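Local coordinates for Low molecular weight phosphotyrosine protein phosphatase (PDB 6U1P), which probably removes phosphate from phosphotyrosine in proteins, as a low molecular weight protein tyrosine phosphatase of Vibrio cholerae, at residues T50-K55 and N70-V75; Q78-H83 and I100-H105. All blocks are in the same frame, centred on the assembly; numbering follows the deposited sequence.

Interaction 1: T50-K55 and N70-V75; sequences TMPDDK and NPVQQV
V72 meets T50 through the one hydrogen bond that joins residues 50-55 to 70-75: V72 N donates to T50 O over 2.9 Å, with an N-H...O angle of 157°. The donor stands 36° out of the carbonyl plane. P71 CA approaches the same T50 O at 3.3 Å, so a bent CA-H...O contact accompanies the N-H...O bond. The tight part is built round V72, whose side chain sets out toward the other segment and has the largest area covered here. With CG1 anti to the backbone N (chi1 174°), CG2 lies beside that nitrogen and packs 3.5 Å from M51 C. V72 also packs on N15 and L16 of the family's CX5R phosphate-binding loop (P-loop), consistent with a place near the active site; its side chain is about 9 Å from that of C12, the predicted nucleophile. The other side is more open to solvent: the bent chain of M51 brings CE to 3.6 Å from P71 CA, against an exposed proline. N70 ND2 hydrogen-bonds to E23 OE2, outside the two segments. Because the single bond across uses main-chain atoms and the side chains that meet are apolar, the link depends on backbone path rather than paired charges.

Interaction 2: Q78-H83 and I100-H105; sequences QDFIEH and ICPAEH
H105 lays the face of its imidazole against a backbone carbonyl: F80 O sits 3.0 Å above the ring plane, offset toward the rim, and 3.1 Å from H105 CD2. E104 CB covers the opposite face, which leaves the ring sandwiched between a peptide oxygen and an aliphatic carbon. I81 reaches the same ring with CG1, 3.4 Å from H105 NE2. No hydrogen bond crosses between the segments, and the phenyl ring of F80 carries most of the remaining contact. C101 CA stands over its centre, 4.1 Å from the centroid and only 7° off the normal, a CH-pi contact over the face. C101 SG, anti to its backbone N (chi1 -176°), is displaced toward the CD1 and CG side of the ring, 3.7 Å from F80 CD1; at 32° off the normal, this sulfur-aromatic contact is oblique. Around the ring, P102 CD approaches F80 CD2 at 4.0 Å, while I100 CG1 comes to 3.9 Å from F80 CZ, its side chain crossing that of F80 at about a right angle. The contact thus packs helix 77-82 against the loop that leaves helix 91-100 for strand 109-111, while D79 and H83 of the first segment touch L9 of strand 6-12.

Residues 70-75 lead directly toward helix 77-82, so interactions 1 and 2 follow in series along the chain; their centres are 22 Å apart. They nevertheless touch, V75 CG2 lying 4.2 Å from F80 CZ. Interaction 1 is a surface contact between the loop leading into helix 54-62 and an irregular segment, near the predicted catalytic residues, and includes one main-chain hydrogen bond, where interaction 2 has none across its segments. Interaction 2 lies away from those sites, is partly buried and covers more area, 283 against 214 Å²; it sets helix 77-82 itself against a loop through ring contacts with CH, sulfur, aliphatic and carbonyl groups.

Interaction 1: T50-K55 and N70-V75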
# COMPACT_ATOMS: atom_id res chain seq x y z
N THR B 50 6.65 11.64 -9.95
CA THR B 50 8.03 11.99 -10.27
C THR B 50 9.01 10.90 -9.87
O THR B 50 9.91 10.56 -10.65
CB THR B 50 8.41 13.31 -9.58
OG1 THR B 50 7.59 14.37 -10.08
CG2 THR B 50 9.89 13.63 -9.81
N MET B 51 8.82 10.30 -8.69
CA MET B 51 9.67 9.32 -8.03
C MET B 51 8.90 8.03 -7.81
O MET B 51 7.67 8.05 -7.72
CB MET B 51 10.15 9.82 -6.66
CG MET B 51 11.24 10.87 -6.68
SD MET B 51 12.78 10.24 -7.36
CE MET B 51 12.79 11.14 -8.91
N PRO B 52 9.59 6.90 -7.70
CA PRO B 52 8.91 5.62 -7.42
C PRO B 52 8.28 5.60 -6.04
O PRO B 52 8.49 6.48 -5.21
CB PRO B 52 10.05 4.60 -7.51
CG PRO B 52 11.08 5.25 -8.37
CD PRO B 52 11.01 6.72 -8.05
N ASP B 53 7.47 4.56 -5.81
CA ASP B 53 6.71 4.44 -4.56
C ASP B 53 7.65 4.24 -3.38
O ASP B 53 8.55 3.40 -3.42
CB ASP B 53 5.74 3.26 -4.65
CG ASP B 53 4.71 3.23 -3.50
OD1 ASP B 53 5.07 3.39 -2.30
OD2 ASP B 53 3.52 3.03 -3.80
N ASP B 54 7.38 4.98 -2.29
CA ASP B 54 8.16 4.85 -1.06
C ASP B 54 8.16 3.42 -0.54
O ASP B 54 9.17 2.96 0.02
CB ASP B 54 7.63 5.80 0.01
CG ASP B 54 8.16 7.21 -0.17
OD1 ASP B 54 8.94 7.43 -1.13
OD2 ASP B 54 7.79 8.09 0.63
N LYS B 55 7.05 2.70 -0.68
CA LYS B 55 7.02 1.35 -0.12
C LYS B 55 7.85 0.39 -0.96
O LYS B 55 8.43 -0.57 -0.42
CB LYS B 55 5.59 0.84 -0.04
CG LYS B 55 4.61 1.77 0.63
CD LYS B 55 3.22 1.38 0.20
CE LYS B 55 2.73 0.17 0.99
NZ LYS B 55 2.04 0.56 2.27
N ASN B 70 16.19 6.64 -10.47
CA ASN B 70 15.87 7.56 -11.54
C ASN B 70 14.42 8.03 -11.47
O ASN B 70 13.57 7.36 -10.89
CB ASN B 70 16.16 6.90 -12.87
CG ASN B 70 17.65 6.84 -13.15
OD1 ASN B 70 18.29 7.87 -13.32
ND2 ASN B 70 18.23 5.64 -13.10
N PRO B 71 14.14 9.20 -12.03
CA PRO B 71 12.75 9.65 -12.16
C PRO B 71 11.93 8.64 -12.94
O PRO B 71 12.44 7.92 -13.79
CB PRO B 71 12.87 10.97 -12.92
CG PRO B 71 14.28 11.44 -12.69
CD PRO B 71 15.09 10.17 -12.60
N VAL B 72 10.64 8.58 -12.58
CA VAL B 72 9.65 7.84 -13.34
C VAL B 72 9.65 8.28 -14.81
O VAL B 72 9.68 9.48 -15.10
CB VAL B 72 8.26 8.06 -12.70
CG1 VAL B 72 7.15 7.42 -13.57
CG2 VAL B 72 8.24 7.54 -11.26
N GLN B 73 9.55 7.32 -15.73
CA GLN B 73 9.41 7.69 -17.13
C GLN B 73 8.56 6.67 -17.88
O GLN B 73 8.55 5.48 -17.54
CB GLN B 73 10.77 7.84 -17.81
CG GLN B 73 11.67 6.65 -17.58
CD GLN B 73 12.89 6.65 -18.49
OE1 GLN B 73 13.33 7.70 -18.97
NE2 GLN B 73 13.44 5.45 -18.74
N GLN B 74 7.87 7.14 -18.90
CA GLN B 74 7.12 6.25 -19.77
C GLN B 74 7.99 5.76 -20.92
O GLN B 74 8.91 6.45 -21.37
CB GLN B 74 5.86 6.93 -20.30
CG GLN B 74 4.96 5.98 -21.11
CD GLN B 74 3.72 6.67 -21.67
OE1 GLN B 74 3.77 7.81 -22.09
NE2 GLN B 74 2.59 5.95 -21.67
N VAL B 75 7.70 4.55 -21.39
CA VAL B 75 8.42 4.00 -22.54
C VAL B 75 8.18 4.88 -23.77
O VAL B 75 7.12 5.50 -23.93
CB VAL B 75 7.99 2.55 -22.81
CG1 VAL B 75 6.54 2.48 -23.25
CG2 VAL B 75 8.89 1.92 -23.86

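Interaction 2: Q78-H83 and I100-H105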
# COMPACT_ATOMS: atom_id res chain seq x y z
N GLN B 78 12.05 5.36 -29.16
CA GLN B 78 13.50 5.19 -29.17
C GLN B 78 13.95 4.06 -28.24
O GLN B 78 15.02 3.47 -28.47
CB GLN B 78 14.19 6.50 -28.77
CG GLN B 78 15.62 6.60 -29.26
CD GLN B 78 15.72 6.66 -30.77
OE1 GLN B 78 14.73 6.84 -31.47
NE2 GLN B 78 16.93 6.51 -31.29
N ASP B 79 13.17 3.77 -27.20
CA ASP B 79 13.53 2.68 -26.29
C ASP B 79 13.60 1.34 -27.03
O ASP B 79 14.46 0.51 -26.73
CB ASP B 79 12.53 2.61 -25.14
CG ASP B 79 12.71 3.74 -24.12
OD1 ASP B 79 13.86 4.17 -23.87
OD2 ASP B 79 11.69 4.21 -23.57
N PHE B 80 12.68 1.11 -27.98
CA PHE B 80 12.69 -0.14 -28.74
C PHE B 80 13.92 -0.26 -29.65
O PHE B 80 14.35 -1.37 -29.96
CB PHE B 80 11.42 -0.28 -29.58
CG PHE B 80 10.16 -0.27 -28.77
CD1 PHE B 80 9.92 -1.26 -27.83
CD2 PHE B 80 9.21 0.73 -28.95
CE1 PHE B 80 8.75 -1.26 -27.08
CE2 PHE B 80 8.05 0.74 -28.20
CZ PHE B 80 7.82 -0.25 -27.26
N ILE B 81 14.48 0.87 -30.07
CA ILE B 81 15.68 0.84 -30.89
C ILE B 81 16.94 0.84 -30.04
O ILE B 81 17.85 0.03 -30.26
CB ILE B 81 15.68 2.04 -31.86
CG1 ILE B 81 14.35 2.12 -32.63
CG2 ILE B 81 16.87 1.98 -32.79
CD1 ILE B 81 14.02 3.52 -33.11
N GLU B 82 16.99 1.72 -29.04
CA GLU B 82 18.24 1.94 -28.31
C GLU B 82 18.59 0.78 -27.40
O GLU B 82 19.78 0.52 -27.16
CB GLU B 82 18.15 3.25 -27.52
CG GLU B 82 19.46 3.70 -26.88
CD GLU B 82 20.20 4.76 -27.71
OE1 GLU B 82 19.59 5.36 -28.62
OE2 GLU B 82 21.39 5.01 -27.42
N HIS B 83 17.59 0.06 -26.89
CA HIS B 83 17.81 -0.98 -25.89
C HIS B 83 17.97 -2.35 -26.53
O HIS B 83 17.31 -2.68 -27.53
CB HIS B 83 16.65 -1.01 -24.90
CG HIS B 83 16.60 0.16 -23.98
ND1 HIS B 83 17.61 0.45 -23.09
CD2 HIS B 83 15.65 1.12 -23.80
CE1 HIS B 83 17.28 1.53 -22.39
NE2 HIS B 83 16.10 1.95 -22.81
N ILE B 100 2.77 -1.79 -29.47
CA ILE B 100 3.38 -0.57 -29.99
C ILE B 100 4.82 -0.78 -30.42
O ILE B 100 5.51 0.20 -30.73
CB ILE B 100 3.28 0.57 -28.95
CG1 ILE B 100 3.99 0.16 -27.66
CG2 ILE B 100 1.82 0.93 -28.70
CD1 ILE B 100 4.16 1.30 -26.66
N CYS B 101 5.31 -2.02 -30.42
CA CYS B 101 6.69 -2.29 -30.81
C CYS B 101 6.80 -2.56 -32.30
O CYS B 101 6.17 -3.51 -32.79
CB CYS B 101 7.24 -3.46 -30.04
SG CYS B 101 8.97 -3.76 -30.38
N PRO B 102 7.59 -1.78 -33.04
CA PRO B 102 7.79 -2.09 -34.45
C PRO B 102 8.45 -3.45 -34.63
O PRO B 102 9.26 -3.88 -33.81
CB PRO B 102 8.70 -0.94 -34.93
CG PRO B 102 9.29 -0.38 -33.73
CD PRO B 102 8.27 -0.54 -32.65
N ALA B 103 8.08 -4.12 -35.73
CA ALA B 103 8.38 -5.54 -35.93
C ALA B 103 9.87 -5.84 -35.92
O ALA B 103 10.28 -6.94 -35.55
CB ALA B 103 7.77 -6.02 -37.24
N GLU B 104 10.70 -4.86 -36.28
CA GLU B 104 12.15 -4.99 -36.27
C GLU B 104 12.71 -5.29 -34.88
O GLU B 104 13.83 -5.82 -34.78
CB GLU B 104 12.76 -3.69 -36.82
CG GLU B 104 12.04 -3.07 -38.05
CD GLU B 104 10.77 -2.31 -37.72
OE1 GLU B 104 10.03 -2.78 -36.85
OE2 GLU B 104 10.46 -1.28 -38.35
N HIS B 105 12.00 -4.97 -33.81
CA HIS B 105 12.50 -5.10 -32.45
C HIS B 105 11.65 -5.99 -31.55
O HIS B 105 11.96 -6.13 -30.35
CB HIS B 105 12.64 -3.70 -31.83
CG HIS B 105 13.49 -2.78 -32.64
ND1 HIS B 105 14.66 -3.18 -33.26
CD2 HIS B 105 13.35 -1.46 -32.94
CE1 HIS B 105 15.20 -2.16 -33.90
NE2 HIS B 105 14.43 -1.11 -33.72